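Local coordinates for alpha-L-rhamnosidase (Aspergillus terreus, PDB 6GSZ), which probably hydrolyses terminal non-reducing alpha-L-rhamnose residues from alpha-L-rhamnosides, and binds calcium ions, at residues K136-D141 / G196-G201; V145-Y150 / D188-L193; I161-V166 / W278-F283; G228-L233 / I245-S250. All coordinates share one frame; numbering follows the deposited sequence.

Contact 1 of 4, residues K136-D141 / G196-G201. With CA (calcium ion), chain Y.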
loop_
_atom_site.group_PDB
_atom_site.type_symbol
_atom_site.label_atom_id
_atom_site.label_comp_id
_atom_site.label_asym_id
_atom_site.label_seq_id
_atom_site.Cartn_x
_atom_site.Cartn_y
_atom_site.Cartn_z
ATOM N N LYS A 136 12.044 -32.414 -2.681
ATOM C CA LYS A 136 13.404 -32.808 -3.056
ATOM C C LYS A 136 14.194 -33.115 -1.780
ATOM O O LYS A 136 14.112 -32.382 -0.792
ATOM C CB LYS A 136 14.037 -31.651 -3.843
ATOM C CG LYS A 136 15.520 -31.780 -4.166
ATOM C CD LYS A 136 15.862 -32.792 -5.190
ATOM C CE LYS A 136 17.251 -32.581 -5.761
ATOM N NZ LYS A 136 17.627 -33.642 -6.716
ATOM N N GLU A 137 14.958 -34.196 -1.802
ATOM C CA GLU A 137 15.940 -34.489 -0.756
ATOM C C GLU A 137 17.343 -34.302 -1.334
ATOM O O GLU A 137 17.569 -34.469 -2.560
ATOM C CB GLU A 137 15.773 -35.900 -0.188
ATOM C CG GLU A 137 14.398 -36.123 0.428
ATOM C CD GLU A 137 14.207 -37.456 1.141
ATOM O OE1 GLU A 137 15.234 -38.114 1.425
ATOM O OE2 GLU A 137 13.038 -37.813 1.452
ATOM N N PHE A 138 18.266 -33.884 -0.452
ATOM C CA PHE A 138 19.645 -33.559 -0.868
ATOM C C PHE A 138 20.545 -33.760 0.341
ATOM O O PHE A 138 20.066 -33.923 1.449
ATOM C CB PHE A 138 19.739 -32.125 -1.411
ATOM C CG PHE A 138 19.322 -31.042 -0.447
ATOM C CD1 PHE A 138 17.987 -30.720 -0.297
ATOM C CD2 PHE A 138 20.265 -30.318 0.281
ATOM C CE1 PHE A 138 17.595 -29.712 0.552
ATOM C CE2 PHE A 138 19.864 -29.302 1.141
ATOM C CZ PHE A 138 18.531 -29.003 1.268
ATOM N N SER A 139 21.840 -33.670 0.087
ATOM C CA SER A 139 22.857 -33.903 1.074
ATOM C C SER A 139 23.746 -32.682 1.205
ATOM O O SER A 139 24.155 -32.115 0.189
ATOM C CB SER A 139 23.719 -35.045 0.637
ATOM O OG SER A 139 22.969 -36.213 0.640
ATOM N N VAL A 140 24.099 -32.363 2.445
ATOM C CA VAL A 140 25.136 -31.397 2.742
ATOM C C VAL A 140 26.191 -32.150 3.548
ATOM O O VAL A 140 26.063 -32.314 4.746
ATOM C CB VAL A 140 24.564 -30.181 3.484
ATOM C CG1 VAL A 140 25.657 -29.168 3.771
ATOM C CG2 VAL A 140 23.452 -29.525 2.697
ATOM N N ASP A 141 27.190 -32.681 2.852
ATOM C CA ASP A 141 28.140 -33.613 3.515
ATOM C C ASP A 141 29.503 -32.981 3.836
ATOM O O ASP A 141 30.491 -33.663 4.090
ATOM C CB ASP A 141 28.328 -34.861 2.669
ATOM C CG ASP A 141 27.034 -35.606 2.396
ATOM O OD1 ASP A 141 26.244 -35.879 3.379
ATOM O OD2 ASP A 141 26.832 -35.918 1.215
ATOM N N GLY A 196 24.400 -33.480 6.678
ATOM C CA GLY A 196 23.984 -34.738 6.100
ATOM C C GLY A 196 22.691 -34.571 5.303
ATOM O O GLY A 196 22.536 -33.652 4.504
ATOM N N PRO A 197 21.715 -35.469 5.487
ATOM C CA PRO A 197 20.496 -35.457 4.662
ATOM C C PRO A 197 19.545 -34.326 5.037
ATOM O O PRO A 197 19.374 -34.058 6.221
ATOM C CB PRO A 197 19.878 -36.857 4.902
ATOM C CG PRO A 197 20.431 -37.288 6.207
ATOM C CD PRO A 197 21.754 -36.598 6.425
ATOM N N ASN A 198 18.930 -33.726 4.015
ATOM C CA ASN A 198 17.983 -32.620 4.171
ATOM C C ASN A 198 16.824 -32.822 3.190
ATOM O O ASN A 198 16.989 -33.490 2.156
ATOM C CB ASN A 198 18.622 -31.258 3.891
ATOM C CG ASN A 198 19.621 -30.825 4.948
ATOM O OD1 ASN A 198 19.264 -30.069 5.870
ATOM N ND2 ASN A 198 20.873 -31.289 4.825
ATOM N N ALA A 199 15.699 -32.162 3.474
ATOM C CA ALA A 199 14.610 -32.127 2.532
ATOM C C ALA A 199 14.047 -30.716 2.435
ATOM O O ALA A 199 14.056 -29.997 3.425
ATOM C CB ALA A 199 13.510 -33.089 2.927
ATOM N N ILE A 200 13.553 -30.388 1.238
ATOM C CA ILE A 200 12.778 -29.162 0.991
ATOM C C ILE A 200 11.438 -29.594 0.417
ATOM O O ILE A 200 11.383 -30.478 -0.474
ATOM C CB ILE A 200 13.529 -28.166 0.098
ATOM C CG1 ILE A 200 12.676 -26.932 -0.161
ATOM C CG2 ILE A 200 13.978 -28.776 -1.204
ATOM C CD1 ILE A 200 13.467 -25.723 -0.620
ATOM N N GLY A 201 10.366 -29.011 0.947
ATOM C CA GLY A 201 9.029 -29.185 0.404
ATOM C C GLY A 201 8.401 -27.821 0.149
ATOM O O GLY A 201 8.549 -26.896 0.970
HETATM CA CA CA Y . 31.652 -35.540 4.831
HETATM O O HOH W 1 30.443 -35.390 6.694
#
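Lys136-Val140 and Gly196-Ile200 run antiparallel, their short axes 4.5 Å apart at closest and 146° from one another in direction, with three hydrogen-bonded pairs (Lys136 with Ile200, Phe138 with Asn198, Val140 with Gly196) separated by two non-hydrogen-bonded ones. Each of the three exchanges two backbone bonds; Phe138 N to Asn198 O, at 2.9 Å, is representative. The side-chain contact is concentrated in the middle pair. Phe138 holds CG between its backbone N and carbonyl carbon (chi1 59°), which starts the ring on its way toward Asn198, and Asn198 CB sits over one face in a CH-pi contact, 3.7 Å from the ring centroid and displaced toward the rim. The Asn198 amide lies only 17° from the ring plane; its OD1 is hydrogen-bonded to Asn162 and its ND2 to Lys194. Farther along the same sheet face, Ile200 CG2 approaches Phe138 CE1 obliquely at 4.1 Å and Lys136 CB at 3.9 Å. Glu137 CG meets Ala199 CB on the other face. Where the first strand ends, Asp141 O binds a calcium ion at 2.3 Å. Such ladders build beta sandwiches: Phe138 also packs on Ile245 of the facing sheet, consistent with the galactose-binding-like fold of this region.

Contact 2 of 4, residues V145-Y150 / D188-L193; sequences VSARLY and DVTDLL. With CA (calcium ion), chain L.
Arg148 and Asp188 meet through flat groups turned 47° apart. At the edge of the guanidinium, near its plane, lie Thr190 OG1 and a water, while Asp188 OD1 comes in obliquely to form a salt bridge with NH1 at 3.2 Å. The water accepts from NH1 and donates to Asp188 OD2, so it spans the same two groups. A third flat group, the Ala147 carbonyl, is approached on opposite faces: Val189 N reaches its O at 3.1 Å from one, and Arg148 NH1 from the other. NH1 is thus shared between a carbonyl, a carboxylate and a water, while NE of Arg148 turns to a second acid, Glu102.

With CG anti to the backbone N (chi1 176°), the Asp188 carboxylate is carried out to the Arg148 guanidinium. Its OD1 accepts from Thr190 N at 3.0 Å, nearly head-on to the C-O bond, and from Thr190 OG1 on the syn side at 2.7 Å. While its own hydrogen points to Asp188 OD1, Thr190 OG1 accepts from Ala147 N at 2.9 Å, which ties the turn to the strand. Beside this polar cluster, Ala147 CB touches Leu193 CD1 at 3.5 Å and also Val189 CG2, and Leu149 CB meets Val189 CG1. The other carboxylate oxygen, Asp188 OD2, binds a calcium ion at 2.3 Å with four waters. An Asx turn closing a strand, with its acid doubling as a metal ligand, describes the site.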
loop_
_atom_site.group_PDB
_atom_site.type_symbol
_atom_site.label_atom_id
_atom_site.label_comp_id
_atom_site.label_asym_id
_atom_site.label_seq_id
_atom_site.Cartn_x
_atom_site.Cartn_y
_atom_site.Cartn_z
ATOM N N VAL A 145 28.844 -22.680 6.212
ATOM C CA VAL A 145 28.820 -21.438 6.980
ATOM C C VAL A 145 27.556 -20.608 6.728
ATOM O O VAL A 145 27.177 -19.819 7.608
ATOM C CB VAL A 145 30.083 -20.600 6.730
ATOM C CG1 VAL A 145 31.331 -21.340 7.224
ATOM C CG2 VAL A 145 30.223 -20.148 5.280
ATOM N N SER A 146 26.930 -20.748 5.559
ATOM C CA SER A 146 25.726 -19.957 5.245
ATOM C C SER A 146 24.941 -20.650 4.143
ATOM O O SER A 146 25.505 -21.448 3.399
ATOM C CB SER A 146 26.058 -18.507 4.888
ATOM O OG SER A 146 26.803 -18.450 3.695
ATOM N N ALA A 147 23.644 -20.320 4.059
ATOM C CA ALA A 147 22.845 -20.863 2.991
ATOM C C ALA A 147 21.727 -19.885 2.647
ATOM O O ALA A 147 21.215 -19.171 3.524
ATOM C CB ALA A 147 22.312 -22.239 3.352
ATOM N N ARG A 148 21.348 -19.917 1.365
ATOM C CA ARG A 148 20.280 -19.077 0.844
ATOM C C ARG A 148 19.281 -19.900 0.035
ATOM O O ARG A 148 19.657 -20.837 -0.640
ATOM C CB ARG A 148 20.832 -17.991 -0.088
ATOM C CG ARG A 148 21.822 -17.035 0.566
ATOM C CD ARG A 148 21.168 -16.127 1.594
ATOM N NE ARG A 148 22.113 -15.220 2.196
ATOM C CZ ARG A 148 22.740 -15.407 3.373
ATOM N NH1 ARG A 148 22.479 -16.454 4.146
ATOM N NH2 ARG A 148 23.594 -14.476 3.788
ATOM N N LEU A 149 18.001 -19.518 0.136
ATOM C CA LEU A 149 16.961 -20.034 -0.757
ATOM C C LEU A 149 16.441 -18.866 -1.580
ATOM O O LEU A 149 16.033 -17.839 -0.990
ATOM C CB LEU A 149 15.807 -20.669 0.013
ATOM C CG LEU A 149 14.720 -21.262 -0.878
ATOM C CD1 LEU A 149 15.236 -22.465 -1.673
ATOM C CD2 LEU A 149 13.521 -21.661 -0.051
ATOM N N TYR A 150 16.468 -19.021 -2.899
ATOM C CA TYR A 150 15.930 -18.080 -3.851
ATOM C C TYR A 150 14.721 -18.737 -4.499
ATOM O O TYR A 150 14.834 -19.902 -4.955
ATOM C CB TYR A 150 16.977 -17.768 -4.902
ATOM C CG TYR A 150 18.258 -17.247 -4.327
ATOM C CD1 TYR A 150 18.364 -15.923 -3.950
ATOM C CD2 TYR A 150 19.383 -18.036 -4.173
ATOM C CE1 TYR A 150 19.553 -15.411 -3.455
ATOM C CE2 TYR A 150 20.578 -17.520 -3.692
ATOM C CZ TYR A 150 20.667 -16.190 -3.322
ATOM O OH TYR A 150 21.888 -15.734 -2.861
ATOM N N ASP A 188 17.512 -16.400 4.251
ATOM C CA ASP A 188 18.671 -16.977 4.914
ATOM C C ASP A 188 18.228 -18.259 5.628
ATOM O O ASP A 188 17.510 -18.215 6.624
ATOM C CB ASP A 188 19.288 -15.983 5.875
ATOM C CG ASP A 188 20.445 -16.535 6.688
ATOM O OD1 ASP A 188 20.748 -17.739 6.545
ATOM O OD2 ASP A 188 21.040 -15.735 7.469
ATOM N N VAL A 189 18.573 -19.397 5.038
ATOM C CA VAL A 189 18.128 -20.699 5.545
ATOM C C VAL A 189 19.273 -21.450 6.244
ATOM O O VAL A 189 19.166 -22.656 6.497
ATOM C CB VAL A 189 17.471 -21.545 4.445
ATOM C CG1 VAL A 189 16.272 -20.835 3.875
ATOM C CG2 VAL A 189 18.436 -21.943 3.357
ATOM N N THR A 190 20.336 -20.755 6.622
ATOM C CA THR A 190 21.500 -21.341 7.284
ATOM C C THR A 190 21.077 -22.255 8.443
ATOM O O THR A 190 21.606 -23.375 8.557
ATOM C CB THR A 190 22.415 -20.243 7.834
ATOM O OG1 THR A 190 22.788 -19.422 6.724
ATOM C CG2 THR A 190 23.675 -20.787 8.478
ATOM N N ASP A 191 20.160 -21.779 9.297
ATOM C CA ASP A 191 19.856 -22.451 10.551
ATOM C C ASP A 191 18.792 -23.547 10.358
ATOM O O ASP A 191 18.516 -24.288 11.315
ATOM C CB ASP A 191 19.442 -21.424 11.597
ATOM C CG ASP A 191 20.584 -20.546 12.101
ATOM O OD1 ASP A 191 21.800 -20.885 11.861
ATOM O OD2 ASP A 191 20.256 -19.536 12.752
ATOM N N LEU A 192 18.188 -23.648 9.165
ATOM C CA LEU A 192 17.169 -24.684 8.914
ATOM C C LEU A 192 17.820 -25.972 8.418
ATOM O O LEU A 192 17.203 -27.041 8.508
ATOM C CB LEU A 192 16.158 -24.183 7.874
ATOM C CG LEU A 192 15.466 -22.864 8.182
ATOM C CD1 LEU A 192 14.364 -22.588 7.184
ATOM C CD2 LEU A 192 14.894 -22.812 9.572
ATOM N N LEU A 193 19.028 -25.879 7.847
ATOM C CA LEU A 193 19.725 -27.063 7.373
ATOM C C LEU A 193 20.278 -27.867 8.548
ATOM O O LEU A 193 20.448 -27.382 9.687
ATOM C CB LEU A 193 20.872 -26.676 6.454
ATOM C CG LEU A 193 20.511 -25.945 5.172
ATOM C CD1 LEU A 193 21.798 -25.564 4.421
ATOM C CD2 LEU A 193 19.677 -26.841 4.302
HETATM CA CA CA L . 20.691 -14.148 9.124
HETATM O O HOH W 2 23.783 -16.201 6.685
HETATM O O HOH W 3 21.038 -16.717 9.938
HETATM O O HOH W 4 23.146 -14.496 10.056
HETATM O O HOH W 5 22.361 -13.095 7.791
HETATM O O HOH W 6 18.320 -15.505 9.622
#

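Contact 3 of 4, residues I161-V166 / W278-F283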
loop_
_atom_site.group_PDB
_atom_site.type_symbol
_atom_site.label_atom_id
_atom_site.label_comp_id
_atom_site.label_asym_id
_atom_site.label_seq_id
_atom_site.Cartn_x
_atom_site.Cartn_y
_atom_site.Cartn_z
ATOM N N ILE A 161 11.829 -26.349 5.022
ATOM C CA ILE A 161 13.058 -27.093 4.954
ATOM C C ILE A 161 13.163 -27.897 6.245
ATOM O O ILE A 161 13.107 -27.327 7.347
ATOM C CB ILE A 161 14.285 -26.200 4.771
ATOM C CG1 ILE A 161 14.282 -25.604 3.366
ATOM C CG2 ILE A 161 15.573 -26.985 5.030
ATOM C CD1 ILE A 161 15.348 -24.498 3.179
ATOM N N ASN A 162 13.218 -29.236 6.128
ATOM C CA ASN A 162 13.204 -30.110 7.310
ATOM C C ASN A 162 12.033 -29.771 8.255
ATOM O O ASN A 162 12.219 -29.655 9.475
ATOM C CB ASN A 162 14.561 -30.073 8.009
ATOM C CG ASN A 162 15.711 -30.424 7.089
ATOM O OD1 ASN A 162 15.623 -31.405 6.342
ATOM N ND2 ASN A 162 16.820 -29.702 7.142
ATOM N N ASP A 163 10.834 -29.592 7.669
ATOM C CA ASP A 163 9.575 -29.237 8.365
ATOM C C ASP A 163 9.649 -27.931 9.168
ATOM O O ASP A 163 8.876 -27.757 10.111
ATOM C CB ASP A 163 9.053 -30.360 9.271
ATOM C CG ASP A 163 7.567 -30.194 9.615
ATOM O OD1 ASP A 163 6.769 -29.607 8.774
ATOM O OD2 ASP A 163 7.200 -30.626 10.712
ATOM N N GLN A 164 10.519 -27.013 8.781
ATOM C CA GLN A 164 10.521 -25.665 9.340
ATOM C C GLN A 164 10.109 -24.702 8.229
ATOM O O GLN A 164 10.730 -24.699 7.144
ATOM C CB GLN A 164 11.916 -25.335 9.837
ATOM C CG GLN A 164 12.418 -26.290 10.900
ATOM C CD GLN A 164 13.926 -26.402 10.869
ATOM O OE1 GLN A 164 14.546 -26.954 9.923
ATOM N NE2 GLN A 164 14.524 -25.868 11.907
ATOM N N ARG A 165 9.124 -23.847 8.508
ATOM C CA ARG A 165 8.703 -22.882 7.514
ATOM C C ARG A 165 9.876 -21.974 7.134
ATOM O O ARG A 165 10.567 -21.467 8.005
ATOM C CB ARG A 165 7.508 -22.053 7.997
ATOM C CG ARG A 165 6.839 -21.321 6.829
ATOM C CD ARG A 165 5.769 -20.373 7.282
ATOM N NE ARG A 165 4.879 -20.034 6.184
ATOM C CZ ARG A 165 5.086 -19.019 5.327
ATOM N NH1 ARG A 165 6.233 -18.321 5.351
ATOM N NH2 ARG A 165 4.119 -18.702 4.479
ATOM N N VAL A 166 10.047 -21.716 5.839
ATOM C CA VAL A 166 11.049 -20.784 5.351
ATOM C C VAL A 166 10.445 -19.386 5.338
ATOM O O VAL A 166 9.553 -19.113 4.591
ATOM C CB VAL A 166 11.585 -21.129 3.962
ATOM C CG1 VAL A 166 12.574 -20.099 3.455
ATOM C CG2 VAL A 166 12.158 -22.546 3.950
ATOM N N TRP A 278 6.336 -35.003 4.894
ATOM C CA TRP A 278 6.653 -34.810 3.492
ATOM C C TRP A 278 7.798 -33.823 3.262
ATOM O O TRP A 278 8.384 -33.839 2.180
ATOM C CB TRP A 278 5.391 -34.445 2.700
ATOM C CG TRP A 278 4.908 -33.050 2.911
ATOM C CD1 TRP A 278 4.081 -32.614 3.905
ATOM C CD2 TRP A 278 5.186 -31.915 2.089
ATOM N NE1 TRP A 278 3.837 -31.271 3.771
ATOM C CE2 TRP A 278 4.479 -30.834 2.649
ATOM C CE3 TRP A 278 5.911 -31.718 0.917
ATOM C CZ2 TRP A 278 4.495 -29.565 2.088
ATOM C CZ3 TRP A 278 5.882 -30.470 0.331
ATOM C CH2 TRP A 278 5.220 -29.405 0.930
ATOM N N SER A 279 8.041 -32.897 4.199
ATOM C CA SER A 279 9.141 -31.961 4.066
ATOM C C SER A 279 10.365 -32.379 4.885
ATOM O O SER A 279 11.190 -31.550 5.213
ATOM C CB SER A 279 8.712 -30.540 4.381
ATOM O OG SER A 279 8.453 -30.353 5.759
ATOM N N GLN A 280 10.469 -33.680 5.217
ATOM C CA GLN A 280 11.581 -34.228 5.955
ATOM C C GLN A 280 12.133 -35.464 5.244
ATOM O O GLN A 280 11.484 -36.092 4.412
ATOM C CB GLN A 280 11.157 -34.622 7.362
ATOM C CG GLN A 280 10.823 -33.406 8.197
ATOM C CD GLN A 280 9.920 -33.738 9.352
ATOM O OE1 GLN A 280 8.688 -33.835 9.213
ATOM N NE2 GLN A 280 10.541 -33.892 10.499
ATOM N N VAL A 281 13.376 -35.782 5.558
ATOM C CA VAL A 281 13.997 -36.989 4.964
ATOM C C VAL A 281 13.362 -38.263 5.517
ATOM O O VAL A 281 12.644 -38.253 6.504
ATOM C CB VAL A 281 15.518 -37.006 5.146
ATOM C CG1 VAL A 281 16.102 -35.778 4.527
ATOM C CG2 VAL A 281 15.931 -37.138 6.601
ATOM N N GLY A 282 13.607 -39.359 4.810
ATOM C CA GLY A 282 13.095 -40.655 5.238
ATOM C C GLY A 282 11.610 -40.806 4.985
ATOM O O GLY A 282 10.963 -41.710 5.537
ATOM N N PHE A 283 11.067 -39.983 4.086
ATOM C CA PHE A 283 9.652 -39.959 3.793
ATOM C C PHE A 283 9.284 -41.061 2.807
ATOM O O PHE A 283 10.052 -41.327 1.879
ATOM C CB PHE A 283 9.315 -38.595 3.185
ATOM C CG PHE A 283 7.875 -38.427 2.780
ATOM C CD1 PHE A 283 6.883 -38.385 3.756
ATOM C CD2 PHE A 283 7.522 -38.278 1.447
ATOM C CE1 PHE A 283 5.554 -38.233 3.396
ATOM C CE2 PHE A 283 6.200 -38.098 1.099
ATOM C CZ PHE A 283 5.224 -38.074 2.077
HETATM O O HOH W 7 14.600 -33.774 7.364
#
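Asp163 and Ser279 make the tight part of this contact; the looser part is made by Gln280 and, separately, by a water between Asn162 and Val281. Ile161 to Gln164 form a type I' beta turn whose tip presses against the backbone at Ser279. The hydroxyl does the touching: Ser279 OG, placed between its backbone N and carbonyl carbon (chi1 71°), comes to 3.0 Å from Asp163 CA and 3.1 Å from Asp163 N. The hydrogen bond assigned between the segments is weak: Asp163 N to the Ser279 carbonyl O at 3.2 Å, bent to 134° at the hydrogen. Close fit therefore carries much of the contact.

Toward the partly exposed side, Gln280 lays its chain across Asp163. Its CD is 3.5 Å from Asp163 CB, and the side chains cross obliquely, with the amide and carboxylate planes 23° apart. OD1 of that carboxylate has its charged partner in Arg160. On the other flank the segments are joined through solvent: one water donates to Asn162 OD1 at 2.8 Å and accepts from Val281 N at 3.0 Å. Asn162 OD1 accepts as well from Ala199 N, and its ND2 is bonded to Asn198 and Leu192.

The turn links strands 156-161 and 164-165 at one margin of a five-stranded antiparallel sheet. The 278-283 loop lies over that sheet, Val281 resting on Pro197 and Ala199 of strand 196-205 and on Glu137 of strand 132-140.

Contact 4 of 4, residues G228-L233 / I245-S250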
loop_
_atom_site.group_PDB
_atom_site.type_symbol
_atom_site.label_atom_id
_atom_site.label_comp_id
_atom_site.label_asym_id
_atom_site.label_seq_id
_atom_site.Cartn_x
_atom_site.Cartn_y
_atom_site.Cartn_z
ATOM N N GLY A 228 3.488 -23.696 -11.055
ATOM C CA GLY A 228 4.903 -23.868 -11.261
ATOM C C GLY A 228 5.750 -23.350 -10.113
ATOM O O GLY A 228 5.334 -22.421 -9.416
ATOM N N LEU A 229 6.938 -23.929 -9.957
ATOM C CA LEU A 229 7.873 -23.571 -8.874
ATOM C C LEU A 229 9.251 -23.312 -9.501
ATOM O O LEU A 229 9.741 -24.096 -10.304
ATOM C CB LEU A 229 8.002 -24.767 -7.919
ATOM C CG LEU A 229 9.077 -24.646 -6.842
ATOM C CD1 LEU A 229 8.784 -23.498 -5.896
ATOM C CD2 LEU A 229 9.262 -25.945 -6.111
ATOM N N LEU A 230 9.898 -22.213 -9.092
ATOM C CA LEU A 230 11.317 -21.994 -9.383
ATOM C C LEU A 230 12.037 -21.839 -8.045
ATOM O O LEU A 230 11.662 -20.949 -7.247
ATOM C CB LEU A 230 11.473 -20.719 -10.217
ATOM C CG LEU A 230 12.929 -20.338 -10.562
ATOM C CD1 LEU A 230 13.576 -21.409 -11.462
ATOM C CD2 LEU A 230 12.988 -18.964 -11.218
ATOM N N SER A 231 13.127 -22.582 -7.839
ATOM C CA SER A 231 13.808 -22.617 -6.538
ATOM C C SER A 231 15.304 -22.866 -6.768
ATOM O O SER A 231 15.643 -23.745 -7.542
ATOM C CB SER A 231 13.172 -23.680 -5.659
ATOM O OG SER A 231 13.730 -23.740 -4.348
ATOM N N LEU A 232 16.161 -22.163 -6.047
ATOM C CA LEU A 232 17.564 -22.498 -5.986
ATOM C C LEU A 232 18.016 -22.366 -4.533
ATOM O O LEU A 232 17.918 -21.262 -3.956
ATOM C CB LEU A 232 18.387 -21.574 -6.891
ATOM C CG LEU A 232 19.890 -21.882 -6.923
ATOM C CD1 LEU A 232 20.125 -23.262 -7.543
ATOM C CD2 LEU A 232 20.665 -20.749 -7.624
ATOM N N LEU A 233 18.548 -23.445 -3.969
ATOM C CA LEU A 233 19.199 -23.453 -2.670
ATOM C C LEU A 233 20.708 -23.412 -2.907
ATOM O O LEU A 233 21.233 -24.194 -3.683
ATOM C CB LEU A 233 18.820 -24.714 -1.897
ATOM C CG LEU A 233 19.397 -24.786 -0.486
ATOM C CD1 LEU A 233 18.648 -23.863 0.438
ATOM C CD2 LEU A 233 19.345 -26.206 0.041
ATOM N N ILE A 245 21.331 -26.516 -5.265
ATOM C CA ILE A 245 20.264 -27.501 -5.319
ATOM C C ILE A 245 19.120 -26.826 -6.054
ATOM O O ILE A 245 18.374 -26.007 -5.458
ATOM C CB ILE A 245 19.785 -27.967 -3.926
ATOM C CG1 ILE A 245 20.921 -28.441 -3.023
ATOM C CG2 ILE A 245 18.717 -29.057 -4.097
ATOM C CD1 ILE A 245 21.672 -29.599 -3.578
ATOM N N PRO A 246 19.006 -27.065 -7.369
ATOM C CA PRO A 246 17.990 -26.411 -8.174
ATOM C C PRO A 246 16.648 -27.127 -8.187
ATOM O O PRO A 246 16.596 -28.373 -8.065
ATOM C CB PRO A 246 18.614 -26.434 -9.579
ATOM C CG PRO A 246 19.313 -27.780 -9.603
ATOM C CD PRO A 246 19.890 -27.899 -8.202
ATOM N N SER A 247 15.578 -26.391 -8.500
ATOM C CA SER A 247 14.349 -26.993 -8.992
ATOM C C SER A 247 14.635 -27.577 -10.365
ATOM O O SER A 247 15.158 -26.913 -11.258
ATOM C CB SER A 247 13.224 -25.991 -9.042
ATOM O OG SER A 247 13.610 -24.776 -9.685
ATOM N N ASP A 248 14.227 -28.844 -10.571
ATOM C CA ASP A 248 14.407 -29.526 -11.871
ATOM C C ASP A 248 13.550 -30.795 -11.837
ATOM O O ASP A 248 12.827 -31.023 -10.857
ATOM C CB ASP A 248 15.878 -29.798 -12.171
ATOM C CG ASP A 248 16.550 -30.791 -11.248
ATOM O OD1 ASP A 248 15.826 -31.526 -10.528
ATOM O OD2 ASP A 248 17.823 -30.825 -11.229
ATOM N N SER A 249 13.658 -31.603 -12.901
ATOM C CA SER A 249 12.799 -32.768 -13.142
ATOM C C SER A 249 13.133 -33.928 -12.203
ATOM O O SER A 249 12.542 -35.026 -12.313
ATOM C CB SER A 249 12.957 -33.238 -14.560
ATOM O OG SER A 249 14.143 -34.014 -14.682
ATOM N N SER A 250 14.118 -33.766 -11.301
ATOM C CA SER A 250 14.409 -34.745 -10.235
ATOM C C SER A 250 13.456 -34.659 -9.027
ATOM O O SER A 250 13.488 -35.541 -8.161
ATOM C CB SER A 250 15.847 -34.725 -9.764
ATOM O OG SER A 250 16.106 -33.540 -9.011
HETATM O O HOH W 8 15.771 -25.535 -4.731
#
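A beta hairpin, strands 228-237 and 242-246, brings Leu233 against Ile245 at the edge of a mixed five-stranded sheet, one layer of a sandwich in the alpha-L-rhamnosidase N-terminal domain. Leu233 and Ile245 form an antiparallel hydrogen-bonded pair. Leu233 N donates to Ile245 O at 3.0 Å and almost perfectly straight, 179° at the hydrogen, and Ile245 N returns a bond to Leu233 O at 2.8 Å. In the conformer of Leu233 described, the two side chains lie side by side and point the same way, with the CB atoms of Leu233 and Ile245 4.0 Å apart; both pack on Phe138 of the facing sheet.

The next pair, Leu232 with Pro246, is non-hydrogen-bonded, a position where the proline needs no N-H for the ladder. On the sheet face away from Phe138, Leu232 CD1 reaches Pro246 CB at 4.1 Å. Leu232 CG stands anti to the backbone N, and the branch at CD1 bends over toward the proline.

One step on, the regular pattern gives way to a side chain. Ser247 N still donates to Ser231 O at 2.8 Å, but the return bond from Ser231 N ends on the Ser247 hydroxyl instead of its carbonyl. The same hydroxyl donates to Val115 O, so both of its roles are used in a buried place. The chain then turns away through an Asx turn, in which Ser250 N donates to Asp248 OD1. At the swap, Ser231 N lies 2.9 Å from Ser247 OG, with 153° at the hydrogen; OG is placed there by the Ser247 chi1 of 49°, between the backbone N and the carbonyl carbon.

How the contacts relate
The four contacts have their centres about 30 to 38 Å from the centre of the chain, and none supplies residues to the glucose-binding pocket that includes Asp460, Arg464 and Trp527. Contacts 1 and 3 lie closest, with centres 9 Å apart, joined on the same sheet by Asn162 N and Ala199 O at 2.9 Å. Contacts 2 and 4 share the other sheet, where Tyr150 O meets Leu232 N at 2.8 Å. Across the sandwich, Ile200 CD1 of contact 1 packs on Leu149 CD1 of contact 2 at 3.9 Å. Lys136 NZ is hydrogen-bonded to Ser250 OG, at 2.8 Å, in the loop end of contact 4. Contacts 1 and 2 each carry a calcium ligand.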